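Local coordinates for protein bifunctional autolysin (Staphylococcus aureus subsp. aureus Mu50, PDB 6FXO) that probably cleaves the glycan strands of bacterial peptidoglycan through its family 73 N-acetylglucosaminidase domain, as expected of an autolysin that remodels the cell wall, at residues Val87-Ala98 and Val172-Ala180; Leu54-Leu65 and Ala217-Lys225. All blocks are in the same frame, centred on the assembly; numbering follows the deposited sequence.

Contact 1. Residues Val87-Ala98 and Val172-Ala180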
ATOM      1  N   VAL A  87      19.170  -1.437  -8.429  1.00 76.00           N
ATOM      2  CA  VAL A  87      18.574  -1.896  -9.687  1.00 88.57           C
ATOM      3  C   VAL A  87      17.244  -1.101  -9.709  1.00 94.43           C
ATOM      4  O   VAL A  87      17.085  -0.232  -8.870  1.00 99.99           O
ATOM      5  CB  VAL A  87      18.350  -3.424  -9.662  1.00 87.52           C
ATOM      6  CG1 VAL A  87      19.684  -4.155  -9.752  1.00 83.09           C
ATOM      7  CG2 VAL A  87      17.601  -3.835  -8.398  1.00 82.36           C
ATOM      8  N   LEU A  88      16.323  -1.327 -10.644  1.00 96.26           N
ATOM      9  CA  LEU A  88      15.080  -0.508 -10.574  1.00 90.79           C
ATOM     10  C   LEU A  88      15.339   0.968 -10.879  1.00 90.07           C
ATOM     11  O   LEU A  88      14.376   1.716 -11.017  1.00 98.05           O
ATOM     12  CB  LEU A  88      14.470  -0.482  -9.147  1.00 76.99           C
ATOM     13  CG  LEU A  88      13.235  -1.283  -8.776  1.00 55.03           C
ATOM     14  CD1 LEU A  88      13.476  -2.776  -8.890  1.00 46.07           C
ATOM     15  CD2 LEU A  88      12.905  -0.972  -7.284  1.00 40.15           C
ATOM     16  N   GLU A  89      16.625   1.380 -10.987  1.00 93.41           N
ATOM     17  CA  GLU A  89      17.029   2.736 -11.263  1.00100.96           C
ATOM     18  C   GLU A  89      16.171   3.255 -12.386  1.00112.00           C
ATOM     19  O   GLU A  89      15.593   4.333 -12.281  1.00116.84           O
ATOM     20  CB  GLU A  89      18.517   2.703 -11.678  1.00117.10           C
ATOM     21  CG  GLU A  89      19.371   3.890 -11.277  1.00132.65           C
ATOM     22  CD  GLU A  89      20.006   4.604 -12.467  1.00146.05           C
ATOM     23  OE1 GLU A  89      21.144   4.240 -12.829  1.00154.13           O
ATOM     24  OE2 GLU A  89      19.364   5.516 -13.025  1.00155.48           O
ATOM     25  N   ASN A  90      16.052   2.481 -13.445  1.00116.92           N
ATOM     26  CA  ASN A  90      15.224   2.932 -14.540  1.00114.85           C
ATOM     27  C   ASN A  90      13.990   2.074 -14.462  1.00108.43           C
ATOM     28  O   ASN A  90      13.654   1.610 -13.384  1.00107.74           O
ATOM     29  CB  ASN A  90      15.951   2.842 -15.896  1.00114.82           C
ATOM     30  CG  ASN A  90      16.078   4.213 -16.525  1.00118.54           C
ATOM     31  OD1 ASN A  90      16.992   4.968 -16.186  1.00123.38           O
ATOM     32  ND2 ASN A  90      15.211   4.625 -17.446  1.00116.13           N
ATOM     33  N   GLN A  91      13.361   1.820 -15.587  1.00103.14           N
ATOM     34  CA  GLN A  91      12.152   1.017 -15.720  1.00100.43           C
ATOM     35  C   GLN A  91      10.874   1.477 -15.097  1.00 92.61           C
ATOM     36  O   GLN A  91      10.123   0.687 -14.535  1.00 84.07           O
ATOM     37  CB  GLN A  91      12.386  -0.500 -15.400  1.00 98.30           C
ATOM     38  CG  GLN A  91      13.235  -0.920 -14.188  1.00106.59           C
ATOM     39  CD  GLN A  91      14.688  -1.188 -14.541  1.00120.66           C
ATOM     40  OE1 GLN A  91      15.552  -0.310 -14.455  1.00124.14           O
ATOM     41  NE2 GLN A  91      14.973  -2.407 -14.963  1.00125.89           N
ATOM     42  N   GLY A  92      10.598   2.768 -15.202  1.00 86.87           N
ATOM     43  CA  GLY A  92       9.356   3.246 -14.631  1.00 90.88           C
ATOM     44  C   GLY A  92       8.333   2.796 -15.657  1.00 91.53           C
ATOM     45  O   GLY A  92       7.128   2.796 -15.433  1.00 88.99           O
ATOM     46  N   ALA A  93       8.871   2.405 -16.812  1.00 89.16           N
ATOM     47  CA  ALA A  93       8.158   1.934 -17.948  1.00 82.91           C
ATOM     48  C   ALA A  93       7.721   0.563 -17.641  1.00 80.46           C
ATOM     49  O   ALA A  93       6.584   0.208 -17.928  1.00 81.97           O
ATOM     50  CB  ALA A  93       9.088   1.916 -19.144  1.00 85.44           C
ATOM     51  N   ALA A  94       8.628  -0.231 -17.069  1.00 79.56           N
ATOM     52  CA  ALA A  94       8.199  -1.586 -16.762  1.00 75.70           C
ATOM     53  C   ALA A  94       7.115  -1.476 -15.712  1.00 65.59           C
ATOM     54  O   ALA A  94       6.183  -2.282 -15.662  1.00 53.72           O
ATOM     55  CB  ALA A  94       9.363  -2.398 -16.229  1.00 74.45           C
ATOM     56  N   PHE A  95       7.244  -0.449 -14.872  1.00 62.13           N
ATOM     57  CA  PHE A  95       6.271  -0.230 -13.826  1.00 62.55           C
ATOM     58  C   PHE A  95       4.960   0.301 -14.326  1.00 55.69           C
ATOM     59  O   PHE A  95       3.920  -0.147 -13.859  1.00 44.32           O
ATOM     60  CB  PHE A  95       6.804   0.700 -12.699  1.00 62.51           C
ATOM     61  CG  PHE A  95       7.506   0.025 -11.537  1.00 51.57           C
ATOM     62  CD1 PHE A  95       6.794  -0.722 -10.600  1.00 42.51           C
ATOM     63  CD2 PHE A  95       8.878   0.110 -11.394  1.00 45.29           C
ATOM     64  CE1 PHE A  95       7.445  -1.380  -9.569  1.00 35.36           C
ATOM     65  CE2 PHE A  95       9.527  -0.540 -10.353  1.00 43.88           C
ATOM     66  CZ  PHE A  95       8.809  -1.279  -9.453  1.00 46.56           C
ATOM     67  N   ASN A  96       4.987   1.238 -15.316  1.00 51.69           N
ATOM     68  CA  ASN A  96       3.701   1.729 -15.762  1.00 53.21           C
ATOM     69  C   ASN A  96       2.956   0.592 -16.385  1.00 44.04           C
ATOM     70  O   ASN A  96       1.725   0.485 -16.354  1.00 38.56           O
ATOM     71  CB  ASN A  96       3.926   2.861 -16.744  1.00 56.50           C
ATOM     72  CG  ASN A  96       2.751   3.783 -16.846  1.00 64.89           C
ATOM     73  OD1 ASN A  96       1.953   3.610 -17.774  1.00 62.35           O
ATOM     74  ND2 ASN A  96       2.563   4.769 -15.922  1.00 61.43           N
ATOM     75  N   LYS A  97       3.733  -0.287 -16.900  1.00 41.00           N
ATOM     76  CA  LYS A  97       3.230  -1.481 -17.567  1.00 58.82           C
ATOM     77  C   LYS A  97       2.568  -2.392 -16.575  1.00 63.30           C
ATOM     78  O   LYS A  97       1.461  -2.852 -16.851  1.00 62.51           O
ATOM     79  CB  LYS A  97       4.368  -2.228 -18.295  1.00 71.96           C
ATOM     80  CG  LYS A  97       3.933  -3.033 -19.527  1.00 84.66           C
ATOM     81  CD  LYS A  97       4.795  -4.301 -19.730  1.00101.67           C
ATOM     82  CE  LYS A  97       4.443  -5.081 -20.987  1.00100.82           C
ATOM     83  NZ  LYS A  97       5.146  -6.404 -21.079  1.00 83.90           N
ATOM     84  N   ALA A  98       3.223  -2.668 -15.409  1.00 59.44           N
ATOM     85  CA  ALA A  98       2.547  -3.534 -14.508  1.00 51.98           C
ATOM     86  C   ALA A  98       1.317  -2.841 -14.023  1.00 45.77           C
ATOM     87  O   ALA A  98       0.308  -3.509 -13.764  1.00 39.17           O
ATOM     88  CB  ALA A  98       3.459  -3.880 -13.352  1.00 58.22           C
ATOM     89  N   VAL A 172      15.685  -7.175 -14.829  1.00113.70           N
ATOM     90  CA  VAL A 172      14.854  -6.365 -13.942  1.00108.25           C
ATOM     91  C   VAL A 172      13.472  -5.929 -14.443  1.00103.64           C
ATOM     92  O   VAL A 172      12.535  -5.914 -13.649  1.00104.01           O
ATOM     93  CB  VAL A 172      15.673  -5.147 -13.463  1.00107.13           C
ATOM     94  CG1 VAL A 172      14.936  -4.408 -12.352  1.00103.61           C
ATOM     95  CG2 VAL A 172      17.057  -5.583 -12.996  1.00118.20           C
ATOM     96  N   SER A 173      13.323  -5.590 -15.738  1.00 97.27           N
ATOM     97  CA  SER A 173      11.995  -5.178 -16.189  1.00 96.36           C
ATOM     98  C   SER A 173      11.031  -6.334 -16.079  1.00 83.60           C
ATOM     99  O   SER A 173       9.839  -6.155 -15.844  1.00 77.88           O
ATOM    100  CB  SER A 173      12.050  -4.677 -17.630  1.00100.40           C
ATOM    101  OG  SER A 173      10.797  -4.789 -18.286  1.00109.39           O
ATOM    102  N   LYS A 174      11.589  -7.521 -16.246  1.00 81.50           N
ATOM    103  CA  LYS A 174      10.926  -8.817 -16.203  1.00 83.79           C
ATOM    104  C   LYS A 174      10.511  -9.214 -14.794  1.00 84.82           C
ATOM    105  O   LYS A 174       9.382  -9.669 -14.618  1.00 77.14           O
ATOM    106  CB  LYS A 174      11.833  -9.914 -16.811  1.00 85.74           C
ATOM    107  CG  LYS A 174      11.932  -9.901 -18.343  1.00 91.19           C
ATOM    108  CD  LYS A 174      12.986 -10.899 -18.887  1.00100.14           C
ATOM    109  CE  LYS A 174      13.038 -10.937 -20.407  1.00116.90           C
ATOM    110  NZ  LYS A 174      14.072 -11.877 -20.943  1.00121.46           N
ATOM    111  N   ALA A 175      11.409  -9.066 -13.783  1.00 81.11           N
ATOM    112  CA  ALA A 175      10.971  -9.449 -12.456  1.00 69.25           C
ATOM    113  C   ALA A 175       9.811  -8.551 -12.089  1.00 60.94           C
ATOM    114  O   ALA A 175       8.873  -8.960 -11.406  1.00 52.94           O
ATOM    115  CB  ALA A 175      12.102  -9.288 -11.457  1.00 66.97           C
ATOM    116  N   ILE A 176       9.874  -7.308 -12.558  1.00 50.91           N
ATOM    117  CA  ILE A 176       8.794  -6.395 -12.256  1.00 45.67           C
ATOM    118  C   ILE A 176       7.479  -6.813 -12.906  1.00 44.64           C
ATOM    119  O   ILE A 176       6.424  -6.726 -12.263  1.00 44.09           O
ATOM    120  CB  ILE A 176       9.204  -4.991 -12.759  1.00 41.67           C
ATOM    121  CG1 ILE A 176      10.276  -4.440 -11.864  1.00 32.05           C
ATOM    122  CG2 ILE A 176       7.986  -4.050 -12.858  1.00 42.95           C
ATOM    123  CD1 ILE A 176      11.067  -3.198 -12.373  1.00 25.74           C
ATOM    124  N   VAL A 177       7.522  -7.324 -14.154  1.00 45.19           N
ATOM    125  CA  VAL A 177       6.227  -7.679 -14.691  1.00 48.17           C
ATOM    126  C   VAL A 177       5.633  -8.875 -14.061  1.00 45.05           C
ATOM    127  O   VAL A 177       4.463  -8.850 -13.685  1.00 43.76           O
ATOM    128  CB  VAL A 177       6.145  -7.725 -16.234  1.00 56.22           C
ATOM    129  CG1 VAL A 177       4.681  -7.717 -16.676  1.00 51.79           C
ATOM    130  CG2 VAL A 177       6.880  -6.536 -16.841  1.00 63.18           C
ATOM    131  N   GLY A 178       6.415  -9.922 -13.895  1.00 49.16           N
ATOM    132  CA  GLY A 178       5.850 -11.092 -13.282  1.00 53.90           C
ATOM    133  C   GLY A 178       5.562 -10.921 -11.803  1.00 57.35           C
ATOM    134  O   GLY A 178       4.547 -11.494 -11.359  1.00 47.97           O
ATOM    135  N   GLY A 179       6.387 -10.106 -11.034  1.00 50.77           N
ATOM    136  CA  GLY A 179       6.062  -9.993  -9.631  1.00 49.95           C
ATOM    137  C   GLY A 179       4.832  -9.159  -9.438  1.00 47.44           C
ATOM    138  O   GLY A 179       4.077  -9.360  -8.473  1.00 40.08           O
ATOM    139  N   ALA A 180       4.579  -8.277 -10.418  1.00 40.82           N
ATOM    140  CA  ALA A 180       3.411  -7.449 -10.238  1.00 45.32           C
ATOM    141  C   ALA A 180       2.061  -8.055 -10.118  1.00 46.28           C
ATOM    142  O   ALA A 180       1.292  -7.523  -9.332  1.00 42.59           O
ATOM    143  CB  ALA A 180       3.396  -6.343 -11.270  1.00 48.66           C
TER
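I176 fills the seam between helix 92-98 and helix 172-180 and touches L88, Q91, A94 and F95 with its two branches. Its CG2 sits over the centre of one face of the F95 ring, 4.2 Å from the centroid and 9° off the ring normal, a CH-pi contact. The longer branch carries CD1 above the CE2 side of the same ring, where it lies 3.7 Å from F95 CE2, and on to the aliphatic part of Q91, with CD1 3.6 Å from Q91 CG. With CG2 anti to the backbone N and CG1 beside it (chi1 -72°), one branch is placed over the ring and the other sent toward the N-terminal end of helix 92-98. A94 rests its CB against I176 CG2. V172 CB and CG1 meet the NE2 end of Q91, the two side chains crossing at about a right angle, with Q91 NE2 only 3.2 Å from V172 CB; V172 CG2 approaches V87 CB at 4.2 Å. The helices run nearly parallel, their axes 9.0 Å apart and crossing at -17°, an axis distance consistent with the small residues A94, A98 and A180 facing the seam. Behind this core, L109, I110 and A113 of helix 106-116 and L82 touch F95, while V146 touches both L88 and I176.

The outer side is looser. S173 OG lies 3.5 Å from A94 CB, a plain van der Waals contact. Farther along, the exposed K97 lays its chain beside V177, CD 4.2 Å from V177 CG2, and leads outward from there to solvent. With methyls against a ring inside and a serine and one lysine chain at the rim, the two helices are joined by apolar burial and shape fit, without a polar bond between the segments.

Contact 2. Residues Leu54-Leu65 and Ala217-Lys225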
ATOM      1  N   LEU A  54      -9.200  12.797   9.110  1.00 49.74           N
ATOM      2  CA  LEU A  54      -8.216  12.407   8.163  1.00 43.70           C
ATOM      3  C   LEU A  54      -8.400  13.093   6.807  1.00 43.60           C
ATOM      4  O   LEU A  54      -7.388  13.405   6.206  1.00 38.78           O
ATOM      5  CB  LEU A  54      -8.239  10.875   8.059  1.00 44.53           C
ATOM      6  CG  LEU A  54      -8.381  10.157   9.405  1.00 45.59           C
ATOM      7  CD1 LEU A  54      -8.710   8.692   9.192  1.00 48.77           C
ATOM      8  CD2 LEU A  54      -7.103  10.330  10.234  1.00 46.05           C
ATOM      9  N   ALA A  55      -9.659  13.376   6.342  1.00 39.09           N
ATOM     10  CA  ALA A  55      -9.763  14.047   5.015  1.00 38.38           C
ATOM     11  C   ALA A  55      -9.164  15.487   4.933  1.00 37.58           C
ATOM     12  O   ALA A  55      -8.697  15.891   3.891  1.00 44.90           O
ATOM     13  CB  ALA A  55     -11.216  14.088   4.546  1.00 28.77           C
ATOM     14  N   GLN A  56      -9.188  16.208   6.019  1.00 42.45           N
ATOM     15  CA  GLN A  56      -8.666  17.573   6.091  1.00 44.60           C
ATOM     16  C   GLN A  56      -7.163  17.734   6.071  1.00 40.40           C
ATOM     17  O   GLN A  56      -6.666  18.787   5.736  1.00 38.43           O
ATOM     18  CB  GLN A  56      -9.315  18.369   7.223  1.00 49.39           C
ATOM     19  CG  GLN A  56     -10.835  18.259   7.210  1.00 73.30           C
ATOM     20  CD  GLN A  56     -11.482  19.474   7.811  1.00 98.64           C
ATOM     21  OE1 GLN A  56     -12.189  20.240   7.148  1.00110.18           O
ATOM     22  NE2 GLN A  56     -11.176  19.708   9.070  1.00103.31           N
ATOM     23  N   ASP A  57      -6.457  16.698   6.467  1.00 37.32           N
ATOM     24  CA  ASP A  57      -5.018  16.679   6.495  1.00 40.34           C
ATOM     25  C   ASP A  57      -4.449  16.225   5.141  1.00 42.68           C
ATOM     26  O   ASP A  57      -4.806  15.147   4.645  1.00 46.28           O
ATOM     27  CB  ASP A  57      -4.527  15.729   7.584  1.00 41.87           C
ATOM     28  CG  ASP A  57      -3.063  15.899   7.868  1.00 52.32           C
ATOM     29  OD1 ASP A  57      -2.251  15.297   7.141  1.00 57.48           O
ATOM     30  OD2 ASP A  57      -2.726  16.635   8.815  1.00 67.20           O
ATOM     31  N   PRO A  58      -3.582  17.042   4.542  1.00 38.71           N
ATOM     32  CA  PRO A  58      -2.968  16.695   3.235  1.00 36.61           C
ATOM     33  C   PRO A  58      -2.172  15.356   3.191  1.00 39.09           C
ATOM     34  O   PRO A  58      -2.104  14.775   2.106  1.00 43.26           O
ATOM     35  CB  PRO A  58      -1.945  17.831   2.990  1.00 37.11           C
ATOM     36  CG  PRO A  58      -2.319  18.942   3.980  1.00 41.00           C
ATOM     37  CD  PRO A  58      -2.884  18.185   5.180  1.00 38.58           C
ATOM     38  N   ALA A  59      -1.500  14.908   4.277  1.00 31.65           N
ATOM     39  CA  ALA A  59      -0.787  13.660   4.187  1.00 31.69           C
ATOM     40  C   ALA A  59      -1.802  12.555   4.528  1.00 32.47           C
ATOM     41  O   ALA A  59      -1.882  11.562   3.789  1.00 30.42           O
ATOM     42  CB  ALA A  59       0.414  13.572   5.164  1.00 29.16           C
ATOM     43  N   LEU A  60      -2.590  12.785   5.605  1.00 32.10           N
ATOM     44  CA  LEU A  60      -3.601  11.794   6.017  1.00 34.74           C
ATOM     45  C   LEU A  60      -4.678  11.430   4.944  1.00 33.63           C
ATOM     46  O   LEU A  60      -5.078  10.279   4.921  1.00 34.59           O
ATOM     47  CB  LEU A  60      -4.304  12.123   7.373  1.00 38.02           C
ATOM     48  CG  LEU A  60      -3.485  12.520   8.657  1.00 43.06           C
ATOM     49  CD1 LEU A  60      -4.427  12.528   9.850  1.00 35.01           C
ATOM     50  CD2 LEU A  60      -2.388  11.575   9.024  1.00 28.44           C
ATOM     51  N   LYS A  61      -5.095  12.362   4.041  1.00 29.15           N
ATOM     52  CA  LYS A  61      -6.102  11.937   3.071  1.00 29.61           C
ATOM     53  C   LYS A  61      -5.601  10.817   2.133  1.00 24.67           C
ATOM     54  O   LYS A  61      -6.405  10.213   1.484  1.00 21.55           O
ATOM     55  CB  LYS A  61      -6.698  13.096   2.223  1.00 32.63           C
ATOM     56  CG  LYS A  61      -5.690  13.997   1.456  1.00 41.88           C
ATOM     57  CD  LYS A  61      -6.405  15.239   0.820  1.00 54.28           C
ATOM     58  CE  LYS A  61      -5.517  16.134  -0.044  1.00 80.90           C
ATOM     59  NZ  LYS A  61      -6.219  17.345  -0.616  1.00 81.37           N
ATOM     60  N   TYR A  62      -4.268  10.514   2.103  1.00 21.58           N
ATOM     61  CA  TYR A  62      -3.847   9.466   1.205  1.00 21.86           C
ATOM     62  C   TYR A  62      -4.362   8.086   1.512  1.00 26.03           C
ATOM     63  O   TYR A  62      -4.220   7.216   0.659  1.00 24.11           O
ATOM     64  CB  TYR A  62      -2.345   9.606   0.736  1.00 28.07           C
ATOM     65  CG  TYR A  62      -2.120  10.692  -0.318  1.00 22.14           C
ATOM     66  CD1 TYR A  62      -2.163  12.039   0.023  1.00 23.94           C
ATOM     67  CD2 TYR A  62      -1.946  10.374  -1.667  1.00 31.10           C
ATOM     68  CE1 TYR A  62      -2.056  13.035  -0.932  1.00 21.23           C
ATOM     69  CE2 TYR A  62      -1.817  11.386  -2.665  1.00 18.99           C
ATOM     70  CZ  TYR A  62      -1.868  12.688  -2.280  1.00 19.51           C
ATOM     71  OH  TYR A  62      -1.630  13.664  -3.221  1.00 33.90           O
ATOM     72  N   GLN A  63      -4.968   7.874   2.753  1.00 29.52           N
ATOM     73  CA  GLN A  63      -5.501   6.576   3.118  1.00 36.41           C
ATOM     74  C   GLN A  63      -6.768   6.323   2.305  1.00 34.40           C
ATOM     75  O   GLN A  63      -7.242   5.204   2.248  1.00 32.83           O
ATOM     76  CB  GLN A  63      -5.760   6.417   4.634  1.00 33.42           C
ATOM     77  CG  GLN A  63      -6.802   7.315   5.293  1.00 26.01           C
ATOM     78  CD  GLN A  63      -6.447   7.281   6.771  1.00 34.70           C
ATOM     79  OE1 GLN A  63      -6.800   6.275   7.513  1.00 19.32           O
ATOM     80  NE2 GLN A  63      -5.705   8.394   7.218  1.00 16.29           N
ATOM     81  N   PHE A  64      -7.329   7.383   1.785  1.00 35.92           N
ATOM     82  CA  PHE A  64      -8.539   7.314   0.945  1.00 37.24           C
ATOM     83  C   PHE A  64      -8.196   7.281  -0.564  1.00 37.69           C
ATOM     84  O   PHE A  64      -9.099   7.238  -1.396  1.00 37.77           O
ATOM     85  CB  PHE A  64      -9.544   8.374   1.258  1.00 32.49           C
ATOM     86  CG  PHE A  64      -9.799   8.607   2.721  1.00 33.49           C
ATOM     87  CD1 PHE A  64     -10.395   7.602   3.536  1.00 23.72           C
ATOM     88  CD2 PHE A  64      -9.425   9.796   3.315  1.00 36.23           C
ATOM     89  CE1 PHE A  64     -10.562   7.822   4.852  1.00 29.19           C
ATOM     90  CE2 PHE A  64      -9.615   9.995   4.671  1.00 51.13           C
ATOM     91  CZ  PHE A  64     -10.181   9.012   5.434  1.00 39.91           C
ATOM     92  N   LEU A  65      -6.897   7.368  -0.910  1.00 29.48           N
ATOM     93  CA  LEU A  65      -6.547   7.325  -2.325  1.00 27.96           C
ATOM     94  C   LEU A  65      -6.902   5.885  -2.876  1.00 26.46           C
ATOM     95  O   LEU A  65      -6.575   4.905  -2.221  1.00 28.02           O
ATOM     96  CB  LEU A  65      -5.014   7.579  -2.545  1.00 24.23           C
ATOM     97  CG  LEU A  65      -4.441   7.438  -3.955  1.00 23.57           C
ATOM     98  CD1 LEU A  65      -4.702   8.776  -4.811  1.00 14.66           C
ATOM     99  CD2 LEU A  65      -2.949   6.974  -3.954  1.00 15.06           C
ATOM    100  N   ALA A 217      -3.232   2.962   8.841  1.00 27.00           N
ATOM    101  CA  ALA A 217      -3.544   3.572   7.542  1.00 33.58           C
ATOM    102  C   ALA A 217      -2.908   4.955   7.550  1.00 30.00           C
ATOM    103  O   ALA A 217      -2.554   5.478   6.468  1.00 26.36           O
ATOM    104  CB  ALA A 217      -5.090   3.662   7.232  1.00 26.49           C
ATOM    105  N   ASN A 218      -2.853   5.572   8.734  1.00 27.06           N
ATOM    106  CA  ASN A 218      -2.232   6.908   8.824  1.00 32.77           C
ATOM    107  C   ASN A 218      -0.703   6.845   8.534  1.00 30.45           C
ATOM    108  O   ASN A 218      -0.154   7.709   7.851  1.00 28.97           O
ATOM    109  CB  ASN A 218      -2.388   7.576  10.214  1.00 26.52           C
ATOM    110  CG  ASN A 218      -3.783   7.727  10.732  1.00 38.13           C
ATOM    111  OD1 ASN A 218      -4.676   8.118   9.974  1.00 45.93           O
ATOM    112  ND2 ASN A 218      -4.035   7.551  12.044  1.00 41.95           N
ATOM    113  N   ILE A 219      -0.044   5.813   9.031  1.00 25.63           N
ATOM    114  CA  ILE A 219       1.377   5.738   8.779  1.00 32.42           C
ATOM    115  C   ILE A 219       1.615   5.505   7.317  1.00 33.05           C
ATOM    116  O   ILE A 219       2.409   6.229   6.722  1.00 26.91           O
ATOM    117  CB  ILE A 219       2.005   4.638   9.659  1.00 34.28           C
ATOM    118  CG1 ILE A 219       2.159   5.129  11.089  1.00 29.38           C
ATOM    119  CG2 ILE A 219       3.333   4.113   9.099  1.00 29.78           C
ATOM    120  CD1 ILE A 219       2.513   3.928  11.906  1.00 30.44           C
ATOM    121  N   ASN A 220       0.862   4.492   6.729  1.00 28.01           N
ATOM    122  CA  ASN A 220       1.023   4.201   5.356  1.00 22.81           C
ATOM    123  C   ASN A 220       0.574   5.402   4.484  1.00 22.78           C
ATOM    124  O   ASN A 220       1.129   5.585   3.391  1.00 20.82           O
ATOM    125  CB  ASN A 220       0.380   2.869   5.051  1.00 29.44           C
ATOM    126  CG  ASN A 220       1.172   1.762   5.772  1.00 40.38           C
ATOM    127  OD1 ASN A 220       2.246   1.437   5.274  1.00 30.07           O
ATOM    128  ND2 ASN A 220       0.747   1.138   6.945  1.00 40.78           N
ATOM    129  N   ALA A 221      -0.376   6.223   4.946  1.00 16.05           N
ATOM    130  CA  ALA A 221      -0.736   7.293   4.127  1.00 20.87           C
ATOM    131  C   ALA A 221       0.459   8.262   4.070  1.00 27.91           C
ATOM    132  O   ALA A 221       0.702   8.835   2.983  1.00 28.96           O
ATOM    133  CB  ALA A 221      -1.986   8.015   4.550  1.00 18.71           C
ATOM    134  N   LYS A 222       1.242   8.369   5.209  1.00 27.50           N
ATOM    135  CA  LYS A 222       2.411   9.268   5.271  1.00 30.10           C
ATOM    136  C   LYS A 222       3.470   8.869   4.261  1.00 32.04           C
ATOM    137  O   LYS A 222       3.990   9.709   3.499  1.00 32.00           O
ATOM    138  CB  LYS A 222       3.062   9.324   6.715  1.00 35.44           C
ATOM    139  CG  LYS A 222       2.375  10.298   7.739  1.00 43.56           C
ATOM    140  CD  LYS A 222       2.651   9.991   9.281  1.00 58.56           C
ATOM    141  CE  LYS A 222       1.940  10.923  10.291  1.00 69.56           C
ATOM    142  NZ  LYS A 222       2.194  10.631  11.775  1.00 60.10           N
ATOM    143  N   ILE A 223       3.790   7.585   4.220  1.00 32.21           N
ATOM    144  CA  ILE A 223       4.789   7.128   3.294  1.00 28.34           C
ATOM    145  C   ILE A 223       4.367   7.272   1.840  1.00 29.01           C
ATOM    146  O   ILE A 223       5.240   7.441   0.983  1.00 36.52           O
ATOM    147  CB  ILE A 223       4.993   5.637   3.605  1.00 30.13           C
ATOM    148  CG1 ILE A 223       5.458   5.365   5.039  1.00 30.91           C
ATOM    149  CG2 ILE A 223       5.911   4.992   2.627  1.00 25.75           C
ATOM    150  CD1 ILE A 223       5.304   3.804   5.208  1.00 23.40           C
ATOM    151  N   ILE A 224       3.094   7.182   1.544  1.00 28.52           N
ATOM    152  CA  ILE A 224       2.609   7.284   0.163  1.00 32.02           C
ATOM    153  C   ILE A 224       2.642   8.667  -0.314  1.00 31.32           C
ATOM    154  O   ILE A 224       3.026   8.926  -1.439  1.00 27.84           O
ATOM    155  CB  ILE A 224       1.175   6.689  -0.036  1.00 30.54           C
ATOM    156  CG1 ILE A 224       1.155   5.169  -0.013  1.00 27.54           C
ATOM    157  CG2 ILE A 224       0.508   7.237  -1.320  1.00 28.64           C
ATOM    158  CD1 ILE A 224      -0.252   4.731   0.250  1.00 38.07           C
ATOM    159  N   LYS A 225       2.205   9.546   0.523  1.00 25.59           N
ATOM    160  CA  LYS A 225       2.218  10.897   0.120  1.00 28.89           C
ATOM    161  C   LYS A 225       3.672  11.282  -0.009  1.00 32.76           C
ATOM    162  O   LYS A 225       3.980  12.110  -0.841  1.00 32.42           O
ATOM    163  CB  LYS A 225       1.540  11.787   1.163  1.00 36.58           C
ATOM    164  CG  LYS A 225       1.470  13.270   0.789  1.00 39.87           C
ATOM    165  CD  LYS A 225       2.303  14.134   1.735  1.00 66.38           C
ATOM    166  CE  LYS A 225       2.078  15.625   1.595  1.00 65.00           C
ATOM    167  NZ  LYS A 225       2.746  16.395   2.688  1.00 50.05           N
TER
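The backbone carbonyl O of L60 is gripped by two donors from one residue, Q63 N at 3.2 Å and Q63 NE2 at 3.0 Å, which arrive from opposite faces of the carbonyl plane. The same NE2 also donates to N218 OD1 at 3.0 Å, nearly straight at 166° and in the carbonyl plane of the asparagine. Both acceptors lie close to the plane of the Q63 amide, so the two bonds fix its rotation; the N218 amide is turned 71° against it. Q63 CG stands between the backbone N and the carbonyl carbon (chi1 64°), and from there the chain extends to N218. N218 ND2 hydrogen-bonds D215 OD1, and L54 CD2 lies against N218 OD1.

The apolar half centres on A221, whose methyl meets the turn backbone, 3.6 Å from A59 O, and packs against Y62 CB. Beyond it, K225 lays its CB over one face of the Y62 ring, 3.9 Å from CD1, and its bent chain passes on to A59, CD 4.0 Å from A59 CB. I224 CG2 approaches the ring at CD2, also at 4.0 Å. The hydroxyl of Y62 hydrogen-bonds the backbone N of G235, and its ring meets F238 edge-to-face.

D57 OD1 accepts from A59 N and L60 N, reached from opposite faces of the carboxylate plane: an Asx turn through A59 N, widened to an Asx motif by L60 N. It leads out of helix 51-56 into the 3-10 segment 60-64, which a buried glutamine-asparagine bond and an alanine methyl dock onto helix 216-231.

How the contacts relate
Contact 1 and contact 2 lie on opposite sides of the chain's centre, their own centres 26 Å apart and their nearest atoms about 13 Å apart, so they do not touch. In sequence, contact 1 is nested inside the loop closed by contact 2. Contact 1 joins two helices within the glucosaminidase region, which belongs to the lysozyme clan; contact 2 ties the turn at 57-65 to helix 216-231. One is an apolar parallel helix pair, partly buried; the other is more buried and adds a hydrogen bond between side-chain amides. Neither contact holds a ligand, and the two secure different, well-separated parts of the chain.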